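Local structure of transcriptional regulator (3BHQ) at residues A[23-28]-A[54-59]; A[29-34]-A[119-124]; A[74-79]-A[134-139]; A[97-102]-A[165-170]. The protein probably binds DNA as a dimeric transcriptional regulator of the TetR family. One frame throughout, in Å; residues are numbered along the deposited sequence. Where two conformers were deposited one is given.

Overall arrangement
All four contacts sit in a nearly all-helical TetR-type chain. Contacts 1 and 2 adjoin, centres about 8 Å apart: the first sets helix 9-28 against the start of helix 56-83 in the DNA-binding region, the second ties the loop after helix 9-28 to the residues leading into helix 123-150. Contact 3 pairs helices 56-83 and 123-150, and contact 4, about 11 Å away between centres, helices 88-103 and 159-181; both lie 25 to 29 Å from the other two. Along the chain contact 1 closes before 3 and 4 open, while contact 2 alternates with all three and 3 with 4. Two long helices thus join the DNA-binding end to the core beside the second subunit.

Contact 1 of 4, residues A[23-28]-A[54-59]; sequences AAFISK and TDKETL. With EDO (1,2-ethanediol), chain E; EDO (1,2-ethanediol), chain K.
Phe25, on helix 9-28, and Lys56, in the first turn of helix 56-83, meet with the edge of the ring against the aliphatic part of the lysine. From CB the Lys56 chain leaves with CG opposite the backbone N (chi1 -162°), which carries CG to the phenyl rim: it lies in the ring plane, 3.8 Å from Phe25 CZ. CD follows along the same edge, 4.2 Å from Phe25 CE1. The chain then bends at chi3 (65°), and NZ ends at the backbone O atoms of Tyr30 and Thr33, to which it hydrogen-bonds, while also making a cation-pi contact with the Tyr30 ring. Leu59, one turn further along the helix, is a looser neighbour, its CG 4.5 Å from Phe25 CE2. Phe60 stacks on the Phe25 ring.

Just before the helix, Asp55 acts as N-cap. Its OD1 takes Thr58 N at 2.8 Å, nearly in line with the carboxylate C-O bond, and also takes Thr58 OG1 at 2.7 Å from above the carboxylate plane. Both bonds fix the carboxylate at the helix N-terminus, whose N-H groups would tend to favour its negative charge. Lys56 thus splits its work: methylenes pack against the edge of Phe25, while the ammonium binds two carbonyls of the loop that follows helix 9-28.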
loop_
_atom_site.group_PDB
_atom_site.type_symbol
_atom_site.label_atom_id
_atom_site.label_comp_id
_atom_site.label_asym_id
_atom_site.label_seq_id
_atom_site.Cartn_x
_atom_site.Cartn_y
_atom_site.Cartn_z
ATOM N N ALA A 23 13.760 15.726 7.640
ATOM C CA ALA A 23 13.245 15.759 9.025
ATOM C C ALA A 23 12.119 16.787 9.194
ATOM O O ALA A 23 11.114 16.534 9.865
ATOM C CB ALA A 23 14.394 16.047 10.007
ATOM N N ALA A 24 12.302 17.971 8.596
ATOM C CA ALA A 24 11.312 19.067 8.686
ATOM C C ALA A 24 9.976 18.698 8.057
ATOM O O ALA A 24 8.918 18.893 8.665
ATOM C CB ALA A 24 11.873 20.381 8.058
ATOM N N PHE A 25 10.026 18.180 6.826
ATOM C CA PHE A 25 8.807 17.710 6.167
ATOM C C PHE A 25 8.098 16.603 6.960
ATOM O O PHE A 25 6.893 16.674 7.119
ATOM C CB PHE A 25 9.063 17.241 4.724
ATOM C CG PHE A 25 9.438 18.334 3.761
ATOM C CD1 PHE A 25 8.689 19.514 3.691
ATOM C CD2 PHE A 25 10.488 18.163 2.857
ATOM C CE1 PHE A 25 9.020 20.519 2.796
ATOM C CE2 PHE A 25 10.819 19.175 1.928
ATOM C CZ PHE A 25 10.076 20.348 1.900
ATOM N N ILE A 26 8.849 15.643 7.478
ATOM C CA ILE A 26 8.248 14.556 8.301
ATOM C C ILE A 26 7.606 15.117 9.565
ATOM O O ILE A 26 6.473 14.778 9.897
ATOM C CB ILE A 26 9.263 13.446 8.601
ATOM C CG1 ILE A 26 9.537 12.667 7.311
ATOM C CG2 ILE A 26 8.757 12.524 9.765
ATOM C CD1 ILE A 26 10.674 11.664 7.354
ATOM N N SER A 27 8.297 16.039 10.223
ATOM C CA SER A 27 7.802 16.625 11.454
ATOM C C SER A 27 6.620 17.579 11.287
ATOM O O SER A 27 5.700 17.561 12.083
ATOM C CB SER A 27 8.973 17.349 12.159
ATOM O OG SER A 27 8.566 17.961 13.370
ATOM N N LYS A 28 6.646 18.412 10.252
ATOM C CA LYS A 28 5.689 19.505 10.108
ATOM C C LYS A 28 4.762 19.409 8.918
ATOM O O LYS A 28 3.794 20.177 8.854
ATOM C CB LYS A 28 6.478 20.811 9.956
ATOM C CG LYS A 28 7.525 21.088 11.034
ATOM C CD LYS A 28 6.894 21.331 12.370
ATOM C CE LYS A 28 7.940 21.796 13.396
ATOM N NZ LYS A 28 8.959 20.722 13.703
ATOM N N THR A 54 15.950 26.028 -5.334
ATOM C CA THR A 54 14.902 26.870 -5.955
ATOM C C THR A 54 13.657 27.160 -5.117
ATOM O O THR A 54 13.298 28.336 -4.942
ATOM C CB THR A 54 14.494 26.309 -7.342
ATOM O OG1 THR A 54 15.600 26.527 -8.212
ATOM C CG2 THR A 54 13.242 27.045 -7.951
ATOM N N ASP A 55 12.966 26.114 -4.710
ATOM C CA ASP A 55 11.748 26.275 -3.929
ATOM C C ASP A 55 11.456 25.043 -3.111
ATOM O O ASP A 55 12.124 24.023 -3.258
ATOM C CB ASP A 55 10.565 26.738 -4.820
ATOM C CG ASP A 55 10.198 25.769 -5.919
ATOM O OD1 ASP A 55 10.436 24.536 -5.817
ATOM O OD2 ASP A 55 9.592 26.268 -6.905
ATOM N N LYS A 56 10.457 25.153 -2.234
ATOM C CA LYS A 56 10.122 24.105 -1.310
ATOM C C LYS A 56 9.643 22.838 -2.041
ATOM O O LYS A 56 9.962 21.709 -1.625
ATOM C CB LYS A 56 9.092 24.631 -0.306
ATOM C CG LYS A 56 8.962 23.814 0.937
ATOM C CD LYS A 56 8.118 24.503 2.019
ATOM C CE LYS A 56 6.671 24.693 1.615
ATOM N NZ LYS A 56 5.877 25.348 2.695
ATOM N N GLU A 57 8.941 23.021 -3.162
ATOM C CA GLU A 57 8.450 21.883 -3.954
ATOM C C GLU A 57 9.612 21.076 -4.558
ATOM O O GLU A 57 9.604 19.842 -4.533
ATOM C CB GLU A 57 7.508 22.370 -5.073
ATOM C CG GLU A 57 6.984 21.295 -6.010
ATOM C CD GLU A 57 5.860 21.783 -6.918
ATOM O OE1 GLU A 57 5.788 23.015 -7.200
ATOM O OE2 GLU A 57 5.089 20.928 -7.369
ATOM N N THR A 58 10.556 21.786 -5.149
ATOM C CA THR A 58 11.772 21.198 -5.716
ATOM C C THR A 58 12.580 20.459 -4.662
ATOM O O THR A 58 13.025 19.315 -4.885
ATOM C CB THR A 58 12.593 22.273 -6.457
ATOM O OG1 THR A 58 11.782 22.900 -7.464
ATOM C CG2 THR A 58 13.858 21.663 -7.098
ATOM N N LEU A 59 12.746 21.087 -3.495
ATOM C CA LEU A 59 13.480 20.477 -2.406
ATOM C C LEU A 59 12.798 19.175 -1.922
ATOM O O LEU A 59 13.479 18.190 -1.664
ATOM C CB LEU A 59 13.636 21.486 -1.268
ATOM C CG LEU A 59 14.396 21.040 -0.009
ATOM C CD1 LEU A 59 15.715 20.307 -0.271
ATOM C CD2 LEU A 59 14.657 22.229 0.953
HETATM C C1 EDO E . 11.927 18.907 12.635
HETATM O O1 EDO E . 12.982 18.346 13.428
HETATM C C2 EDO E . 12.363 20.223 12.009
HETATM O O2 EDO E . 11.277 21.143 11.884
HETATM C C1 EDO K . 2.907 15.953 8.958
HETATM O O1 EDO K . 1.656 15.466 8.470
HETATM C C2 EDO K . 2.985 15.786 10.467
HETATM O O2 EDO K . 2.644 17.024 11.093
#

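Contact 2 of 4, residues A[29-34]-A[119-124]; sequences GYDGTS and ADRMPQ. With EDO (1,2-ethanediol), chain H; EDO (1,2-ethanediol), chain L.
The Tyr30 ring carries the methyl end of Met122, a selenomethionine here, on one face: CE stands 3.6 Å above the ring plane over its centre, and SE is 4.0 Å from the ring centroid, a Met-aromatic contact combined with CH-pi. At the ring's edge, in its plane, lies O2 of an ethanediol, hydrogen-bonded to Tyr30 OH at 2.6 Å. The guanidinium of Arg121, in the conformer described, stands almost upright to the ring, the planes 81° apart, and it is Tyr30 CD2 that sits over a guanidinium face, displaced toward its rim. The edge of that guanidinium is turned to Asp31.

Arg121 NH2 gives the main bond of the salt bridge, 3.0 Å to Asp31 OD1, with the acceptor close to the guanidinium plane and the syn lone pair in use. Arg121 NH1 adds weak bonds to both oxygens, and since the carboxylate is turned 55° from the guanidinium plane, this is not a flat two-pronged pairing. An all-extended chain brings Arg121 this far across, while Arg121 NE binds O1 of the same ethanediol at 3.0 Å. This ethanediol, probably from the crystallisation liquor, bridges Tyr30 and Arg121 in the crystal.

Tyr30 opens a type I turn ending at Thr33, just ahead of the predicted helix-turn-helix. The chemistry joins a contact of a buried selenomethionine with a partly exposed tyrosine to an exposed ion pair, linking the loop after helix 9-28 to the C-terminal domain; the ion pair may be only part-time, and solvent probably weakens it.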
loop_
_atom_site.group_PDB
_atom_site.type_symbol
_atom_site.label_atom_id
_atom_site.label_comp_id
_atom_site.label_asym_id
_atom_site.label_seq_id
_atom_site.Cartn_x
_atom_site.Cartn_y
_atom_site.Cartn_z
ATOM N N GLY A 29 5.087 18.537 7.959
ATOM C CA GLY A 29 4.382 18.496 6.683
ATOM C C GLY A 29 4.894 19.622 5.804
ATOM O O GLY A 29 5.596 20.546 6.250
ATOM N N TYR A 30 4.538 19.557 4.532
ATOM C CA TYR A 30 4.955 20.560 3.558
ATOM C C TYR A 30 4.551 21.986 3.937
ATOM O O TYR A 30 5.398 22.885 3.948
ATOM C CB TYR A 30 4.378 20.171 2.205
ATOM C CG TYR A 30 4.761 21.037 1.070
ATOM C CD1 TYR A 30 6.023 20.899 0.480
ATOM C CD2 TYR A 30 3.876 21.982 0.552
ATOM C CE1 TYR A 30 6.398 21.685 -0.585
ATOM C CE2 TYR A 30 4.232 22.774 -0.534
ATOM C CZ TYR A 30 5.519 22.612 -1.095
ATOM O OH TYR A 30 5.891 23.363 -2.165
ATOM N N ASP A 31 3.286 22.181 4.322
ATOM C CA ASP A 31 2.795 23.524 4.678
ATOM C C ASP A 31 3.306 24.038 5.998
ATOM O O ASP A 31 3.255 25.235 6.217
ATOM C CB ASP A 31 1.257 23.591 4.732
ATOM C CG ASP A 31 0.616 23.507 3.381
ATOM O OD1 ASP A 31 1.246 23.934 2.386
ATOM O OD2 ASP A 31 -0.554 23.053 3.329
ATOM N N GLY A 32 3.791 23.151 6.859
ATOM C CA GLY A 32 4.263 23.525 8.193
ATOM C C GLY A 32 5.713 23.951 8.284
ATOM O O GLY A 32 6.166 24.309 9.371
ATOM N N THR A 33 6.448 23.870 7.175
ATOM C CA THR A 33 7.860 24.280 7.155
ATOM C C THR A 33 8.109 25.229 6.002
ATOM O O THR A 33 7.199 25.578 5.248
ATOM C CB THR A 33 8.828 23.054 7.176
ATOM O OG1 THR A 33 10.177 23.501 7.425
ATOM C CG2 THR A 33 8.782 22.265 5.878
ATOM N N SER A 34 9.345 25.700 5.918
ATOM C CA SER A 34 9.722 26.665 4.920
ATOM C C SER A 34 11.189 26.558 4.564
ATOM O O SER A 34 11.985 25.943 5.281
ATOM C CB SER A 34 9.458 28.079 5.451
ATOM O OG SER A 34 10.256 28.348 6.589
ATOM N N ALA A 119 -0.377 13.217 -3.654
ATOM C CA ALA A 119 -0.541 12.600 -4.978
ATOM C C ALA A 119 -1.188 13.539 -6.006
ATOM O O ALA A 119 -0.830 13.520 -7.177
ATOM C CB ALA A 119 -1.363 11.292 -4.881
ATOM N N ASP A 120 -2.137 14.357 -5.557
ATOM C CA ASP A 120 -2.819 15.314 -6.447
ATOM C C ASP A 120 -2.129 16.652 -6.514
ATOM O O ASP A 120 -2.001 17.219 -7.595
ATOM C CB ASP A 120 -4.278 15.519 -6.022
ATOM C CG ASP A 120 -5.108 14.265 -6.210
ATOM O OD1 ASP A 120 -5.115 13.692 -7.330
ATOM O OD2 ASP A 120 -5.736 13.832 -5.237
ATOM N N ARG A 121 -1.675 17.150 -5.361
ATOM C CA ARG A 121 -1.018 18.450 -5.262
ATOM C C ARG A 121 0.356 18.468 -5.938
ATOM O O ARG A 121 0.725 19.447 -6.643
ATOM C CB ARG A 121 -0.848 18.784 -3.784
ATOM C CG ARG A 121 -0.426 20.153 -3.508
ATOM C CD ARG A 121 -0.300 20.361 -2.050
ATOM N NE ARG A 121 0.018 21.755 -1.779
ATOM C CZ ARG A 121 0.232 22.266 -0.577
ATOM N NH1 ARG A 121 0.159 21.507 0.511
ATOM N NH2 ARG A 121 0.519 23.562 -0.491
HETATM N N MSE A 122 1.147 17.418 -5.675
HETATM C CA MSE A 122 2.525 17.317 -6.222
HETATM C C MSE A 122 2.706 15.867 -6.694
HETATM O O MSE A 122 3.401 15.072 -6.046
HETATM C CB MSE A 122 3.556 17.705 -5.165
HETATM C CG MSE A 122 3.560 19.180 -4.800
HETATM SE SE MSE A 122 4.769 19.703 -3.393
HETATM C CE MSE A 122 3.749 18.996 -1.915
ATOM N N PRO A 123 2.074 15.509 -7.826
ATOM C CA PRO A 123 2.076 14.129 -8.330
ATOM C C PRO A 123 3.470 13.608 -8.610
ATOM O O PRO A 123 3.682 12.406 -8.547
ATOM C CB PRO A 123 1.228 14.198 -9.609
ATOM C CG PRO A 123 1.118 15.599 -9.948
ATOM C CD PRO A 123 1.373 16.422 -8.744
ATOM N N GLN A 124 4.407 14.514 -8.902
ATOM C CA GLN A 124 5.786 14.105 -9.200
ATOM C C GLN A 124 6.505 13.376 -8.063
ATOM O O GLN A 124 7.428 12.605 -8.325
ATOM C CB GLN A 124 6.620 15.269 -9.720
ATOM C CG GLN A 124 7.018 16.324 -8.730
ATOM C CD GLN A 124 5.964 17.323 -8.357
ATOM O OE1 GLN A 124 4.796 17.237 -8.750
ATOM N NE2 GLN A 124 6.405 18.338 -7.579
HETATM C C1 EDO H . 2.697 22.860 -4.415
HETATM O O1 EDO H . 1.366 23.195 -4.009
HETATM C C2 EDO H . 3.514 24.137 -4.575
HETATM O O2 EDO H . 3.888 24.643 -3.283
HETATM C C1 EDO L . -4.514 12.664 -2.536
HETATM O O1 EDO L . -5.677 13.470 -2.813
HETATM C C2 EDO L . -4.615 12.274 -1.071
HETATM O O2 EDO L . -4.592 13.421 -0.193
#

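Contact 3 of 4, residues A[74-79]-A[134-139]; sequences IIESVT and FERMLA
Two long helices of the TetR body meet here: 56-83, which leads out of the DNA-binding region, and 123-150, which runs through the regulatory domain. At the nearest point the backbones are close, Ile75 CA lying 6.6 Å from Met137 CA. The touching atoms are correspondingly near the main chain: Met137 CB rests between the two branches of Ile75, 4.2 Å from both CG1 and CG2. Beyond CB the selenomethionine turns elsewhere. In the conformer described, its CG sits between the backbone N and the carbonyl carbon (chi1 82°), and the side chain also packs on Leu103 and on Phe167 of helix 159-181.

The contact packs helix 56-83 against helix 123-150 in the all-helical body, and the dimer interface is close by: Phe134 meets Trp172 of the second subunit and Leu138 meets Ile173 of that subunit.

The polar part of the contact is more exposed. Glu76 and Arg136 approach at about a right angle, with their carboxylate and guanidinium planes 66° apart. Arg136 NH2 reaches Glu76 OE2 in a weak bond of 3.4 Å, although the N-H points well at the oxygen (163°). A water strengthens the link: it accepts from Arg136 NE at 2.9 Å and donates to Glu76 OE2 at 3.0 Å.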
loop_
_atom_site.group_PDB
_atom_site.type_symbol
_atom_site.label_atom_id
_atom_site.label_comp_id
_atom_site.label_asym_id
_atom_site.label_seq_id
_atom_site.Cartn_x
_atom_site.Cartn_y
_atom_site.Cartn_z
ATOM N N ILE A 74 20.790 0.024 0.502
ATOM C CA ILE A 74 20.640 -1.024 1.524
ATOM C C ILE A 74 20.113 -2.314 0.909
ATOM O O ILE A 74 20.667 -3.389 1.166
ATOM C CB ILE A 74 19.751 -0.597 2.746
ATOM C CG1 ILE A 74 20.342 0.623 3.450
ATOM C CG2 ILE A 74 19.656 -1.768 3.748
ATOM C CD1 ILE A 74 19.481 1.199 4.556
ATOM N N ILE A 75 19.082 -2.213 0.070
ATOM C CA ILE A 75 18.513 -3.394 -0.609
ATOM C C ILE A 75 19.573 -4.084 -1.483
ATOM O O ILE A 75 19.665 -5.322 -1.481
ATOM C CB ILE A 75 17.227 -3.071 -1.439
ATOM C CG1 ILE A 75 16.109 -2.467 -0.563
ATOM C CG2 ILE A 75 16.724 -4.308 -2.158
ATOM C CD1 ILE A 75 15.820 -3.156 0.713
ATOM N N GLU A 76 20.374 -3.305 -2.210
ATOM C CA GLU A 76 21.469 -3.894 -3.009
ATOM C C GLU A 76 22.470 -4.707 -2.165
ATOM O O GLU A 76 22.923 -5.770 -2.609
ATOM C CB GLU A 76 22.231 -2.838 -3.822
ATOM C CG GLU A 76 21.457 -2.325 -5.038
ATOM C CD GLU A 76 22.241 -1.331 -5.904
ATOM O OE1 GLU A 76 23.291 -0.803 -5.463
ATOM O OE2 GLU A 76 21.789 -1.085 -7.047
ATOM N N SER A 77 22.805 -4.216 -0.976
ATOM C CA SER A 77 23.747 -4.929 -0.098
ATOM C C SER A 77 23.163 -6.261 0.371
ATOM O O SER A 77 23.851 -7.263 0.369
ATOM C CB SER A 77 24.161 -4.086 1.106
ATOM O OG SER A 77 23.061 -3.758 1.931
ATOM N N VAL A 78 21.883 -6.261 0.742
ATOM C CA VAL A 78 21.210 -7.490 1.224
ATOM C C VAL A 78 20.919 -8.516 0.115
ATOM O O VAL A 78 21.032 -9.729 0.352
ATOM C CB VAL A 78 19.967 -7.159 2.123
ATOM C CG1 VAL A 78 20.398 -6.275 3.293
ATOM C CG2 VAL A 78 18.852 -6.498 1.353
ATOM N N THR A 79 20.575 -8.061 -1.090
ATOM C CA THR A 79 20.394 -8.987 -2.225
ATOM C C THR A 79 21.755 -9.577 -2.622
ATOM O O THR A 79 21.825 -10.742 -2.993
ATOM C CB THR A 79 19.647 -8.373 -3.427
ATOM O OG1 THR A 79 20.309 -7.175 -3.829
ATOM C CG2 THR A 79 18.209 -8.062 -3.044
ATOM N N PHE A 134 10.361 2.135 -5.371
ATOM C CA PHE A 134 9.651 0.866 -5.498
ATOM C C PHE A 134 10.139 -0.019 -6.663
ATOM O O PHE A 134 10.533 -1.187 -6.452
ATOM C CB PHE A 134 8.151 1.170 -5.661
ATOM C CG PHE A 134 7.257 -0.051 -5.757
ATOM C CD1 PHE A 134 6.589 -0.514 -4.621
ATOM C CD2 PHE A 134 7.021 -0.659 -6.964
ATOM C CE1 PHE A 134 5.738 -1.615 -4.730
ATOM C CE2 PHE A 134 6.169 -1.769 -7.047
ATOM C CZ PHE A 134 5.539 -2.214 -5.925
ATOM N N GLU A 135 10.123 0.526 -7.880
ATOM C CA GLU A 135 10.525 -0.259 -9.066
ATOM C C GLU A 135 11.985 -0.684 -8.997
ATOM O O GLU A 135 12.310 -1.818 -9.337
ATOM C CB GLU A 135 10.220 0.454 -10.367
ATOM C CG GLU A 135 8.768 0.513 -10.669
ATOM C CD GLU A 135 8.487 1.003 -12.059
ATOM O OE1 GLU A 135 9.012 2.054 -12.436
ATOM O OE2 GLU A 135 7.711 0.328 -12.776
ATOM N N ARG A 136 12.843 0.219 -8.513
ATOM C CA ARG A 136 14.265 -0.085 -8.396
ATOM C C ARG A 136 14.549 -1.242 -7.436
ATOM O O ARG A 136 15.376 -2.094 -7.770
ATOM C CB ARG A 136 15.048 1.159 -8.014
ATOM C CG ARG A 136 16.531 0.956 -8.135
ATOM C CD ARG A 136 17.336 2.157 -7.664
ATOM N NE ARG A 136 18.664 1.721 -7.181
ATOM C CZ ARG A 136 19.576 2.518 -6.616
ATOM N NH1 ARG A 136 19.327 3.811 -6.438
ATOM N NH2 ARG A 136 20.737 1.994 -6.198
HETATM N N MSE A 137 13.822 -1.345 -6.318
HETATM C CA MSE A 137 14.085 -2.433 -5.366
HETATM C C MSE A 137 13.552 -3.778 -5.909
HETATM O O MSE A 137 14.168 -4.821 -5.679
HETATM C CB MSE A 137 13.684 -2.066 -3.926
HETATM C CG MSE A 137 12.269 -2.191 -3.470
HETATM SE SE MSE A 137 12.163 -1.338 -1.662
HETATM C CE MSE A 137 11.692 0.454 -2.154
ATOM N N LEU A 138 12.442 -3.750 -6.653
ATOM C CA LEU A 138 11.953 -4.986 -7.310
ATOM C C LEU A 138 12.941 -5.388 -8.411
ATOM O O LEU A 138 13.256 -6.581 -8.546
ATOM C CB LEU A 138 10.552 -4.812 -7.902
ATOM C CG LEU A 138 9.412 -4.785 -6.876
ATOM C CD1 LEU A 138 8.090 -4.748 -7.645
ATOM C CD2 LEU A 138 9.434 -5.969 -5.906
ATOM N N ALA A 139 13.451 -4.411 -9.170
ATOM C CA ALA A 139 14.415 -4.686 -10.258
ATOM C C ALA A 139 15.721 -5.297 -9.705
ATOM O O ALA A 139 16.283 -6.207 -10.329
ATOM C CB ALA A 139 14.698 -3.436 -11.084
HETATM O O HOH W 1 19.606 -0.349 -8.945
#

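Contact 4 of 4, residues A[97-102]-A[165-170]; sequences RRLIAV and HLFGML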
loop_
_atom_site.group_PDB
_atom_site.type_symbol
_atom_site.label_atom_id
_atom_site.label_comp_id
_atom_site.label_asym_id
_atom_site.label_seq_id
_atom_site.Cartn_x
_atom_site.Cartn_y
_atom_site.Cartn_z
ATOM N N ARG A 97 13.883 -10.855 6.513
ATOM C CA ARG A 97 13.980 -10.182 7.812
ATOM C C ARG A 97 14.568 -8.770 7.678
ATOM O O ARG A 97 14.059 -7.821 8.302
ATOM C CB ARG A 97 14.788 -11.025 8.803
ATOM C CG ARG A 97 14.106 -12.323 9.198
ATOM C CD ARG A 97 15.089 -13.228 9.908
ATOM N NE ARG A 97 14.556 -14.567 10.196
ATOM C CZ ARG A 97 15.184 -15.463 10.973
ATOM N NH1 ARG A 97 16.340 -15.180 11.580
ATOM N NH2 ARG A 97 14.647 -16.660 11.180
ATOM N N ARG A 98 15.607 -8.605 6.845
ATOM C CA ARG A 98 16.213 -7.284 6.612
ATOM C C ARG A 98 15.261 -6.357 5.852
ATOM O O ARG A 98 15.170 -5.169 6.172
ATOM C CB ARG A 98 17.546 -7.378 5.856
ATOM C CG ARG A 98 18.662 -8.067 6.616
ATOM C CD ARG A 98 19.241 -7.220 7.772
ATOM N NE ARG A 98 19.947 -6.020 7.299
ATOM C CZ ARG A 98 19.512 -4.753 7.316
ATOM N NH1 ARG A 98 20.309 -3.802 6.829
ATOM N NH2 ARG A 98 18.323 -4.404 7.818
ATOM N N LEU A 99 14.553 -6.895 4.844
ATOM C CA LEU A 99 13.579 -6.099 4.049
ATOM C C LEU A 99 12.489 -5.542 4.940
ATOM O O LEU A 99 12.125 -4.362 4.804
ATOM C CB LEU A 99 12.928 -6.920 2.926
ATOM C CG LEU A 99 13.780 -7.400 1.756
ATOM C CD1 LEU A 99 12.916 -8.290 0.845
ATOM C CD2 LEU A 99 14.395 -6.220 0.980
ATOM N N ILE A 100 11.941 -6.377 5.814
ATOM C CA ILE A 100 10.914 -5.929 6.778
ATOM C C ILE A 100 11.444 -4.814 7.640
ATOM O O ILE A 100 10.822 -3.785 7.782
ATOM C CB ILE A 100 10.440 -7.054 7.742
ATOM C CG1 ILE A 100 9.571 -8.034 6.973
ATOM C CG2 ILE A 100 9.648 -6.476 8.951
ATOM C CD1 ILE A 100 9.134 -9.228 7.792
ATOM N N ALA A 101 12.630 -4.997 8.214
ATOM C CA ALA A 101 13.215 -3.975 9.115
ATOM C C ALA A 101 13.467 -2.634 8.416
ATOM O O ALA A 101 13.171 -1.572 8.967
ATOM C CB ALA A 101 14.498 -4.492 9.751
ATOM N N VAL A 102 13.990 -2.682 7.197
ATOM C CA VAL A 102 14.272 -1.484 6.410
ATOM C C VAL A 102 12.998 -0.765 5.954
ATOM O O VAL A 102 12.848 0.456 6.116
ATOM C CB VAL A 102 15.159 -1.840 5.170
ATOM C CG1 VAL A 102 15.287 -0.678 4.196
ATOM C CG2 VAL A 102 16.524 -2.319 5.639
ATOM N N HIS A 165 6.004 -10.936 -5.857
ATOM C CA HIS A 165 5.342 -11.956 -5.013
ATOM C C HIS A 165 5.956 -12.075 -3.637
ATOM O O HIS A 165 5.230 -12.139 -2.639
ATOM C CB HIS A 165 5.262 -13.306 -5.709
ATOM C CG HIS A 165 4.320 -13.311 -6.875
ATOM N ND1 HIS A 165 4.283 -14.341 -7.783
ATOM C CD2 HIS A 165 3.427 -12.395 -7.304
ATOM C CE1 HIS A 165 3.348 -14.096 -8.682
ATOM N NE2 HIS A 165 2.813 -12.918 -8.416
ATOM N N LEU A 166 7.300 -12.093 -3.563
ATOM C CA LEU A 166 7.987 -12.124 -2.257
ATOM C C LEU A 166 7.610 -10.851 -1.463
ATOM O O LEU A 166 7.197 -10.938 -0.314
ATOM C CB LEU A 166 9.521 -12.218 -2.428
ATOM C CG LEU A 166 10.287 -12.215 -1.098
ATOM C CD1 LEU A 166 9.865 -13.404 -0.160
ATOM C CD2 LEU A 166 11.824 -12.167 -1.320
ATOM N N PHE A 167 7.783 -9.679 -2.066
ATOM C CA PHE A 167 7.478 -8.422 -1.397
ATOM C C PHE A 167 6.002 -8.334 -0.990
ATOM O O PHE A 167 5.698 -7.900 0.129
ATOM C CB PHE A 167 7.857 -7.208 -2.263
ATOM C CG PHE A 167 9.326 -6.847 -2.212
ATOM C CD1 PHE A 167 10.285 -7.609 -2.845
ATOM C CD2 PHE A 167 9.738 -5.694 -1.553
ATOM C CE1 PHE A 167 11.636 -7.231 -2.824
ATOM C CE2 PHE A 167 11.097 -5.308 -1.529
ATOM C CZ PHE A 167 12.047 -6.088 -2.170
ATOM N N GLY A 168 5.126 -8.772 -1.881
ATOM C CA GLY A 168 3.692 -8.752 -1.596
ATOM C C GLY A 168 3.310 -9.656 -0.431
ATOM O O GLY A 168 2.581 -9.235 0.467
HETATM N N MSE A 169 3.829 -10.880 -0.405
HETATM C CA MSE A 169 3.530 -11.785 0.725
HETATM C C MSE A 169 4.083 -11.254 2.027
HETATM O O MSE A 169 3.430 -11.327 3.077
HETATM C CB MSE A 169 4.010 -13.195 0.435
HETATM C CG MSE A 169 3.192 -13.803 -0.589
HETATM SE SE MSE A 169 3.492 -15.668 -0.758
HETATM C CE MSE A 169 4.850 -15.429 -1.829
ATOM N N LEU A 170 5.292 -10.693 1.969
ATOM C CA LEU A 170 5.955 -10.178 3.133
ATOM C C LEU A 170 5.303 -8.930 3.707
ATOM O O LEU A 170 5.253 -8.760 4.936
ATOM C CB LEU A 170 7.410 -9.832 2.757
ATOM C CG LEU A 170 8.418 -9.491 3.807
ATOM C CD1 LEU A 170 8.653 -10.734 4.666
ATOM C CD2 LEU A 170 9.709 -9.049 3.071
#
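Leu99 turns its CG away from its own carbonyl carbon (chi1 -67°), and with an extended chi2 of 175° this sends CD1 over the Phe167 ring. There the methyl stands 3.8 Å above the ring plane, displaced toward the rim, in a CH-pi contact; its closest ring atom is Phe167 CZ. Leu99 CD2 also lies against that corner, 3.9 Å from Phe167 CZ. Leu170 has CG opposite its backbone N, which directs CD1 and CD2 to neighbouring residues of helix 88-103. Its CD2 meets Leu99 CB at 3.9 Å, while its CD1 touches Ile100 CD1 at 3.5 Å in the conformer described. Ile100 CG1 also lies along the leucine, 3.7 Å from Leu170 CG, so the isoleucine meets it by more than its end.

The four side chains are buried and entirely apolar, and the packing is shared with other helices: Ile75 joins Leu99, Leu191 joins Ile100, and Met137 joins Phe167. Phe167 also packs on Trp172 of the second subunit.

The axes of the short segments cross at -62° and pass 11.1 Å apart, and these side chains span the distance between the backbones. This is apolar helix packing within the all-helical C-terminal domain of a TetR-family regulator, beside the second subunit.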